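Local structure of MW1564 protein (3NTV) at residues Ile40-Ile54 against Thr80-Ile92. The protein probably transfers a methyl group from S-adenosylmethionine to a hydroxyl oxygen, as a putative caffeoyl-CoA O-methyltransferase. Sequence-based numbering, arbitrary orientation.
Sequences IEVLREFAEVNEVPI and TAIGYSSMQFASI. With SO4 (sulfate ion), chain C.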
ATOM      1  N   ILE A  40      10.492  -2.012 -19.873  1.00 38.98           N
ATOM      2  CA  ILE A  40       9.404  -1.096 -20.239  1.00 37.62           C
ATOM      3  C   ILE A  40       9.434   0.287 -19.559  1.00 37.07           C
ATOM      4  O   ILE A  40       8.751   1.205 -20.019  1.00 35.48           O
ATOM      5  CB  ILE A  40       7.997  -1.755 -20.268  1.00 40.65           C
ATOM      6  CG1 ILE A  40       7.627  -2.458 -18.933  1.00 40.88           C
ATOM      7  CG2 ILE A  40       7.823  -2.658 -21.510  1.00 41.09           C
ATOM      8  CD1 ILE A  40       7.814  -4.014 -18.851  1.00 45.05           C
ATOM      9  N   GLU A  41      10.256   0.451 -18.508  1.00 32.23           N
ATOM     10  CA  GLU A  41      10.396   1.730 -17.797  1.00 32.00           C
ATOM     11  C   GLU A  41      10.808   2.886 -18.719  1.00 38.45           C
ATOM     12  O   GLU A  41      10.431   4.032 -18.477  1.00 38.29           O
ATOM     13  CB  GLU A  41      11.334   1.591 -16.582  1.00 32.68           C
ATOM     14  CG  GLU A  41      11.164   2.673 -15.518  1.00 35.58           C
ATOM     15  CD  GLU A  41       9.763   2.926 -14.984  1.00 45.37           C
ATOM     16  OE1 GLU A  41       8.941   1.979 -14.944  1.00 41.54           O
ATOM     17  OE2 GLU A  41       9.497   4.076 -14.572  1.00 31.36           O
ATOM     18  N   VAL A  42      11.503   2.564 -19.831  1.00 36.84           N
ATOM     19  CA  VAL A  42      11.929   3.516 -20.862  1.00 36.82           C
ATOM     20  C   VAL A  42      10.727   4.304 -21.440  1.00 38.90           C
ATOM     21  O   VAL A  42      10.901   5.451 -21.850  1.00 37.92           O
ATOM     22  CB  VAL A  42      12.765   2.793 -21.960  1.00 41.59           C
ATOM     23  CG1 VAL A  42      13.308   3.777 -22.993  1.00 41.66           C
ATOM     24  CG2 VAL A  42      13.911   1.998 -21.337  1.00 41.71           C
ATOM     25  N   LEU A  43       9.504   3.718 -21.412  1.00 34.45           N
ATOM     26  CA  LEU A  43       8.290   4.377 -21.909  1.00 34.08           C
ATOM     27  C   LEU A  43       7.788   5.548 -21.054  1.00 35.99           C
ATOM     28  O   LEU A  43       7.003   6.355 -21.553  1.00 35.51           O
ATOM     29  CB  LEU A  43       7.161   3.374 -22.165  1.00 34.45           C
ATOM     30  CG  LEU A  43       7.404   2.384 -23.300  1.00 39.21           C
ATOM     31  CD1 LEU A  43       6.541   1.182 -23.132  1.00 38.67           C
ATOM     32  CD2 LEU A  43       7.163   3.030 -24.677  1.00 41.77           C
ATOM     33  N   ARG A  44       8.227   5.640 -19.776  1.00 33.35           N
ATOM     34  CA  ARG A  44       7.859   6.754 -18.879  1.00 33.35           C
ATOM     35  C   ARG A  44       8.305   8.082 -19.522  1.00 39.18           C
ATOM     36  O   ARG A  44       7.563   9.065 -19.504  1.00 37.40           O
ATOM     37  CB  ARG A  44       8.503   6.568 -17.483  1.00 32.91           C
ATOM     38  CG  ARG A  44       8.039   7.609 -16.459  1.00 37.93           C
ATOM     39  CD  ARG A  44       8.306   7.198 -15.016  1.00 35.31           C
ATOM     40  NE  ARG A  44       7.497   6.046 -14.596  1.00 33.04           N
ATOM     41  CZ  ARG A  44       6.237   6.113 -14.174  1.00 40.70           C
ATOM     42  NH1 ARG A  44       5.606   7.281 -14.127  1.00 33.86           N
ATOM     43  NH2 ARG A  44       5.596   5.015 -13.803  1.00 22.45           N
ATOM     44  N   GLU A  45       9.480   8.047 -20.172  1.00 39.36           N
ATOM     45  CA  GLU A  45      10.131   9.140 -20.912  1.00 40.50           C
ATOM     46  C   GLU A  45       9.210   9.636 -22.023  1.00 45.51           C
ATOM     47  O   GLU A  45       8.927  10.830 -22.078  1.00 45.36           O
ATOM     48  CB  GLU A  45      11.480   8.650 -21.486  1.00 42.08           C
ATOM     49  CG  GLU A  45      12.566   8.297 -20.464  1.00 55.57           C
ATOM     50  CD  GLU A  45      12.156   7.686 -19.131  1.00 78.57           C
ATOM     51  OE1 GLU A  45      11.869   8.464 -18.192  1.00 81.25           O
ATOM     52  OE2 GLU A  45      12.097   6.439 -19.029  1.00 64.12           O
ATOM     53  N   PHE A  46       8.673   8.710 -22.847  1.00 43.25           N
ATOM     54  CA  PHE A  46       7.731   9.033 -23.922  1.00 43.51           C
ATOM     55  C   PHE A  46       6.463   9.708 -23.366  1.00 47.50           C
ATOM     56  O   PHE A  46       6.017  10.712 -23.921  1.00 47.68           O
ATOM     57  CB  PHE A  46       7.383   7.767 -24.739  1.00 45.34           C
ATOM     58  CG  PHE A  46       6.317   7.960 -25.794  1.00 47.23           C
ATOM     59  CD1 PHE A  46       6.655   8.383 -27.077  1.00 50.51           C
ATOM     60  CD2 PHE A  46       4.976   7.722 -25.507  1.00 48.79           C
ATOM     61  CE1 PHE A  46       5.668   8.569 -28.052  1.00 51.29           C
ATOM     62  CE2 PHE A  46       3.990   7.919 -26.477  1.00 52.01           C
ATOM     63  CZ  PHE A  46       4.343   8.332 -27.747  1.00 50.57           C
ATOM     64  N   ALA A  47       5.896   9.161 -22.267  1.00 42.99           N
ATOM     65  CA  ALA A  47       4.678   9.667 -21.630  1.00 42.46           C
ATOM     66  C   ALA A  47       4.779  11.129 -21.168  1.00 46.59           C
ATOM     67  O   ALA A  47       3.858  11.910 -21.444  1.00 44.94           O
ATOM     68  CB  ALA A  47       4.296   8.776 -20.460  1.00 42.82           C
ATOM     69  N   GLU A  48       5.878  11.494 -20.466  1.00 44.44           N
ATOM     70  CA  GLU A  48       6.069  12.864 -19.967  1.00 45.65           C
ATOM     71  C   GLU A  48       6.234  13.914 -21.071  1.00 52.74           C
ATOM     72  O   GLU A  48       5.586  14.964 -21.018  1.00 52.61           O
ATOM     73  CB  GLU A  48       7.127  12.975 -18.847  1.00 47.11           C
ATOM     74  CG  GLU A  48       8.467  12.297 -19.089  1.00 58.97           C
ATOM     75  CD  GLU A  48       9.149  11.727 -17.854  1.00 84.30           C
ATOM     76  OE1 GLU A  48      10.158  11.006 -18.021  1.00 83.62           O
ATOM     77  OE2 GLU A  48       8.671  11.982 -16.724  1.00 80.20           O
ATOM     78  N   VAL A  49       7.029  13.582 -22.103  1.00 50.87           N
ATOM     79  CA  VAL A  49       7.310  14.411 -23.283  1.00 51.31           C
ATOM     80  C   VAL A  49       6.037  14.680 -24.134  1.00 55.04           C
ATOM     81  O   VAL A  49       5.845  15.809 -24.601  1.00 55.43           O
ATOM     82  CB  VAL A  49       8.465  13.774 -24.124  1.00 55.66           C
ATOM     83  CG1 VAL A  49       8.644  14.458 -25.480  1.00 55.57           C
ATOM     84  CG2 VAL A  49       9.781  13.779 -23.348  1.00 55.62           C
ATOM     85  N   ASN A  50       5.180  13.651 -24.325  1.00 49.65           N
ATOM     86  CA  ASN A  50       3.988  13.714 -25.183  1.00 48.24           C
ATOM     87  C   ASN A  50       2.632  13.982 -24.512  1.00 50.67           C
ATOM     88  O   ASN A  50       1.594  13.770 -25.150  1.00 50.16           O
ATOM     89  CB  ASN A  50       3.930  12.482 -26.098  1.00 47.88           C
ATOM     90  CG  ASN A  50       5.154  12.328 -26.970  1.00 61.89           C
ATOM     91  OD1 ASN A  50       6.094  11.596 -26.639  1.00 48.10           O
ATOM     92  ND2 ASN A  50       5.187  13.049 -28.084  1.00 52.68           N
ATOM     93  N   GLU A  51       2.630  14.477 -23.253  1.00 46.61           N
ATOM     94  CA  GLU A  51       1.417  14.791 -22.467  1.00 46.01           C
ATOM     95  C   GLU A  51       0.510  13.558 -22.377  1.00 47.83           C
ATOM     96  O   GLU A  51      -0.710  13.643 -22.562  1.00 47.93           O
ATOM     97  CB  GLU A  51       0.649  16.008 -23.046  1.00 47.69           C
ATOM     98  CG  GLU A  51       1.455  17.292 -23.156  1.00 60.84           C
ATOM     99  CD  GLU A  51       1.006  18.210 -24.276  1.00 82.16           C
ATOM    100  OE1 GLU A  51      -0.087  18.812 -24.158  1.00 72.35           O
ATOM    101  OE2 GLU A  51       1.748  18.328 -25.278  1.00 75.95           O
ATOM    102  N   VAL A  52       1.135  12.392 -22.169  1.00 41.84           N
ATOM    103  CA  VAL A  52       0.425  11.132 -22.066  1.00 40.71           C
ATOM    104  C   VAL A  52       0.419  10.764 -20.580  1.00 41.91           C
ATOM    105  O   VAL A  52       1.484  10.671 -19.970  1.00 41.00           O
ATOM    106  CB  VAL A  52       1.046  10.014 -22.951  1.00 44.88           C
ATOM    107  CG1 VAL A  52       0.224   8.745 -22.857  1.00 44.58           C
ATOM    108  CG2 VAL A  52       1.169  10.451 -24.409  1.00 44.78           C
ATOM    109  N   PRO A  53      -0.753  10.606 -19.954  1.00 37.42           N
ATOM    110  CA  PRO A  53      -0.742  10.254 -18.526  1.00 36.59           C
ATOM    111  C   PRO A  53      -0.397   8.777 -18.324  1.00 33.67           C
ATOM    112  O   PRO A  53      -0.996   7.937 -18.979  1.00 32.46           O
ATOM    113  CB  PRO A  53      -2.177  10.557 -18.082  1.00 38.70           C
ATOM    114  CG  PRO A  53      -3.006  10.350 -19.307  1.00 43.82           C
ATOM    115  CD  PRO A  53      -2.129  10.671 -20.494  1.00 39.10           C
ATOM    116  N   ILE A  54       0.595   8.463 -17.495  1.00 27.79           N
ATOM    117  CA  ILE A  54       0.881   7.059 -17.159  1.00 25.08           C
ATOM    118  C   ILE A  54       0.766   6.916 -15.656  1.00 23.82           C
ATOM    119  O   ILE A  54       0.897   7.908 -14.944  1.00 22.32           O
ATOM    120  CB  ILE A  54       2.130   6.345 -17.763  1.00 29.88           C
ATOM    121  CG1 ILE A  54       3.471   6.936 -17.276  1.00 31.94           C
ATOM    122  CG2 ILE A  54       2.027   6.197 -19.298  1.00 31.84           C
ATOM    123  CD1 ILE A  54       4.647   5.987 -17.327  1.00 35.87           C
ATOM    124  N   THR A  80      -6.220   2.884 -20.646  1.00 25.62           N
ATOM    125  CA  THR A  80      -4.781   2.913 -20.789  1.00 26.52           C
ATOM    126  C   THR A  80      -4.349   4.079 -21.651  1.00 33.63           C
ATOM    127  O   THR A  80      -5.089   4.532 -22.531  1.00 35.59           O
ATOM    128  CB  THR A  80      -4.215   1.591 -21.311  1.00 29.96           C
ATOM    129  OG1 THR A  80      -2.806   1.647 -21.110  1.00 25.58           O
ATOM    130  CG2 THR A  80      -4.553   1.311 -22.792  1.00 28.72           C
ATOM    131  N   ALA A  81      -3.156   4.566 -21.381  1.00 28.98           N
ATOM    132  CA  ALA A  81      -2.585   5.611 -22.182  1.00 28.49           C
ATOM    133  C   ALA A  81      -1.711   4.952 -23.263  1.00 31.98           C
ATOM    134  O   ALA A  81      -1.967   5.153 -24.451  1.00 32.62           O
ATOM    135  CB  ALA A  81      -1.775   6.528 -21.313  1.00 29.46           C
ATOM    136  N   ILE A  82      -0.722   4.131 -22.868  1.00 26.33           N
ATOM    137  CA  ILE A  82       0.177   3.496 -23.836  1.00 25.66           C
ATOM    138  C   ILE A  82       0.424   1.989 -23.583  1.00 26.54           C
ATOM    139  O   ILE A  82       1.349   1.435 -24.174  1.00 25.40           O
ATOM    140  CB  ILE A  82       1.531   4.275 -23.901  1.00 28.96           C
ATOM    141  CG1 ILE A  82       2.306   4.226 -22.547  1.00 29.71           C
ATOM    142  CG2 ILE A  82       1.349   5.695 -24.446  1.00 32.92           C
ATOM    143  CD1 ILE A  82       3.741   4.870 -22.521  1.00 31.74           C
ATOM    144  N   GLY A  83      -0.358   1.368 -22.700  1.00 22.52           N
ATOM    145  CA  GLY A  83      -0.176  -0.043 -22.348  1.00 21.20           C
ATOM    146  C   GLY A  83       0.906  -0.250 -21.301  1.00 20.81           C
ATOM    147  O   GLY A  83       1.311  -1.380 -21.027  1.00 19.70           O
ATOM    148  N   TYR A  84       1.381   0.846 -20.687  1.00 18.79           N
ATOM    149  CA  TYR A  84       2.457   0.772 -19.703  1.00 16.88           C
ATOM    150  C   TYR A  84       2.086  -0.091 -18.493  1.00 19.03           C
ATOM    151  O   TYR A  84       2.825  -1.021 -18.154  1.00 19.56           O
ATOM    152  CB  TYR A  84       2.888   2.198 -19.315  1.00 17.92           C
ATOM    153  CG  TYR A  84       3.819   2.270 -18.134  1.00 21.10           C
ATOM    154  CD1 TYR A  84       5.193   2.141 -18.295  1.00 23.93           C
ATOM    155  CD2 TYR A  84       3.330   2.524 -16.855  1.00 21.59           C
ATOM    156  CE1 TYR A  84       6.059   2.233 -17.203  1.00 24.94           C
ATOM    157  CE2 TYR A  84       4.180   2.615 -15.760  1.00 22.27           C
ATOM    158  CZ  TYR A  84       5.546   2.467 -15.937  1.00 27.04           C
ATOM    159  OH  TYR A  84       6.376   2.594 -14.851  1.00 27.62           O
ATOM    160  N   SER A  85       0.930   0.171 -17.855  1.00 17.51           N
ATOM    161  CA  SER A  85       0.598  -0.648 -16.691  1.00 16.86           C
ATOM    162  C   SER A  85       0.346  -2.097 -17.063  1.00 18.02           C
ATOM    163  O   SER A  85       0.776  -2.978 -16.312  1.00 17.16           O
ATOM    164  CB  SER A  85      -0.580  -0.077 -15.906  1.00 18.73           C
ATOM    165  OG  SER A  85      -1.715  -0.047 -16.750  1.00 23.32           O
ATOM    166  N   SER A  86      -0.317  -2.334 -18.223  1.00 15.53           N
ATOM    167  CA  SER A  86      -0.622  -3.685 -18.723  0.50 15.16           C
ATOM    168  C   SER A  86       0.655  -4.508 -18.848  1.00 17.79           C
ATOM    169  O   SER A  86       0.729  -5.616 -18.348  1.00 16.50           O
ATOM    170  CB  SER A  86      -1.287  -3.614 -20.094  0.50 18.05           C
ATOM    171  OG  SER A  86      -2.387  -2.727 -20.098  0.50 26.60           O
HETATM  172  N   MSE A  87       1.675  -3.933 -19.496  1.00 15.52           N
HETATM  173  CA  MSE A  87       2.945  -4.638 -19.688  1.00 14.14           C
HETATM  174  C   MSE A  87       3.711  -4.803 -18.385  1.00 17.21           C
HETATM  175  O   MSE A  87       4.283  -5.859 -18.151  1.00 17.37           O
HETATM  176  CB  MSE A  87       3.798  -3.945 -20.737  1.00 15.19           C
HETATM  177  CG  MSE A  87       3.145  -3.977 -22.109  1.00 19.50           C
HETATM  178 SE   MSE A  87       4.275  -3.171 -23.475  0.70 24.58          SE
HETATM  179  CE  MSE A  87       4.244  -1.401 -22.836  1.00 22.40           C
ATOM    180  N   GLN A  88       3.651  -3.793 -17.487  1.00 14.66           N
ATOM    181  CA  GLN A  88       4.312  -3.909 -16.190  1.00 13.28           C
ATOM    182  C   GLN A  88       3.712  -5.068 -15.392  1.00 15.54           C
ATOM    183  O   GLN A  88       4.447  -5.854 -14.811  1.00 15.74           O
ATOM    184  CB  GLN A  88       4.235  -2.579 -15.415  1.00 13.86           C
ATOM    185  CG  GLN A  88       5.182  -1.511 -15.971  1.00 22.69           C
ATOM    186  CD  GLN A  88       6.619  -1.683 -15.519  1.00 28.93           C
ATOM    187  OE1 GLN A  88       7.012  -2.720 -15.012  1.00 26.20           O
ATOM    188  NE2 GLN A  88       7.436  -0.649 -15.676  1.00 24.61           N
ATOM    189  N   PHE A  89       2.381  -5.224 -15.427  1.00 14.35           N
ATOM    190  CA  PHE A  89       1.744  -6.336 -14.708  1.00 13.86           C
ATOM    191  C   PHE A  89       2.086  -7.676 -15.371  1.00 16.96           C
ATOM    192  O   PHE A  89       2.402  -8.635 -14.669  1.00 16.93           O
ATOM    193  CB  PHE A  89       0.216  -6.162 -14.657  1.00 15.91           C
ATOM    194  CG  PHE A  89      -0.293  -4.882 -14.013  1.00 16.84           C
ATOM    195  CD1 PHE A  89       0.438  -4.243 -13.021  1.00 19.81           C
ATOM    196  CD2 PHE A  89      -1.526  -4.351 -14.369  1.00 20.13           C
ATOM    197  CE1 PHE A  89      -0.053  -3.085 -12.399  1.00 21.27           C
ATOM    198  CE2 PHE A  89      -2.004  -3.188 -13.758  1.00 22.66           C
ATOM    199  CZ  PHE A  89      -1.258  -2.566 -12.784  1.00 20.56           C
ATOM    200  N   ALA A  90       2.008  -7.743 -16.715  1.00 15.02           N
ATOM    201  CA  ALA A  90       2.309  -8.981 -17.441  1.00 14.34           C
ATOM    202  C   ALA A  90       3.772  -9.399 -17.254  1.00 17.60           C
ATOM    203  O   ALA A  90       4.066 -10.596 -17.264  1.00 17.54           O
ATOM    204  CB  ALA A  90       2.007  -8.806 -18.920  1.00 15.26           C
ATOM    205  N   SER A  91       4.677  -8.411 -17.020  1.00 15.57           N
ATOM    206  CA  SER A  91       6.103  -8.701 -16.829  1.00 16.07           C
ATOM    207  C   SER A  91       6.411  -9.485 -15.569  1.00 19.32           C
ATOM    208  O   SER A  91       7.506 -10.052 -15.449  1.00 20.14           O
ATOM    209  CB  SER A  91       6.941  -7.424 -16.907  1.00 17.48           C
ATOM    210  OG  SER A  91       6.837  -6.691 -15.695  1.00 20.04           O
ATOM    211  N   ILE A  92       5.477  -9.489 -14.590  1.00 16.21           N
ATOM    212  CA  ILE A  92       5.702 -10.190 -13.329  1.00 15.40           C
ATOM    213  C   ILE A  92       5.809 -11.722 -13.474  1.00 19.87           C
ATOM    214  O   ILE A  92       6.650 -12.368 -12.817  1.00 18.62           O
ATOM    215  CB  ILE A  92       4.634  -9.776 -12.282  1.00 17.47           C
ATOM    216  CG1 ILE A  92       4.678  -8.273 -12.013  1.00 16.69           C
ATOM    217  CG2 ILE A  92       4.760 -10.613 -10.973  1.00 18.79           C
ATOM    218  CD1 ILE A  92       3.370  -7.754 -11.277  1.00 18.22           C
TER
HETATM  219  S   SO4 C 233      -0.804   3.259 -18.664  1.00 28.49           S
HETATM  220  O1  SO4 C 233      -1.128   1.828 -18.447  1.00 32.66           O
HETATM  221  O2  SO4 C 233      -0.141   3.370 -19.955  1.00 30.04           O
HETATM  222  O3  SO4 C 233      -2.069   4.037 -18.679  1.00 33.71           O
HETATM  223  O4  SO4 C 233      -0.006   3.718 -17.512  1.00 33.36           O
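Ala-81 opens the contact by setting its CB against CG1 of Val-52, a tight 3.4 Å, while its backbone N-H bonds to a sulfate, probably from the crystallisation liquor. Ile-82, whose N-H also holds the sulfate, follows with all its branches in use: CG2 lies against Val-52 CG1 and reaches the rim of the Phe-46 ring at CE2, CG1 meets CG2 of Ile-54, and CD1 ends 3.7 Å from Leu-43 CB. At Tyr-84 apolar packing gives way to a polar network. Its first torsion (chi1 170°) carries the phenol between Ile-54 CD1 and CG of Gln-88 from its own helix, the hydroxyl edge turned to Glu-41. Ile-54 CD1 sits squarely over one face, a CH-pi contact 3.6 Å from the Tyr-84 centroid, and also covers the guanidinium of Arg-44, whose plane is almost perpendicular to the ring (89°). The hydroxyl is gripped twice: Tyr-84 OH donates to the syn side of Glu-41 OE1 (2.6 Å) and accepts from Arg-44 NH2 (2.8 Å). A salt bridge from Arg-44 NE to Glu-41 OE2 closes the triangle and fixes how both groups are turned. The sulfate, its O4 at the ring edge 3.6 Å from Tyr-84 CD2, accepts hydrogen bonds from the backbone N-H groups of Tyr-84, Ser-85 and Val-55. Selenomethionine Met-87 brings CE to Leu-43 CD1 at 3.5 Å, while Gln-88 slides antiparallel past Ile-40, CD against CG1, its OE1 bonded to Ser-38 and Lys-64. This anion site at the start of helix 84-90 follows strand 74-78, first in sequence but inside the sheet; the corresponding loop of Rossmann-fold methyltransferases generally helps bind S-adenosylmethionine.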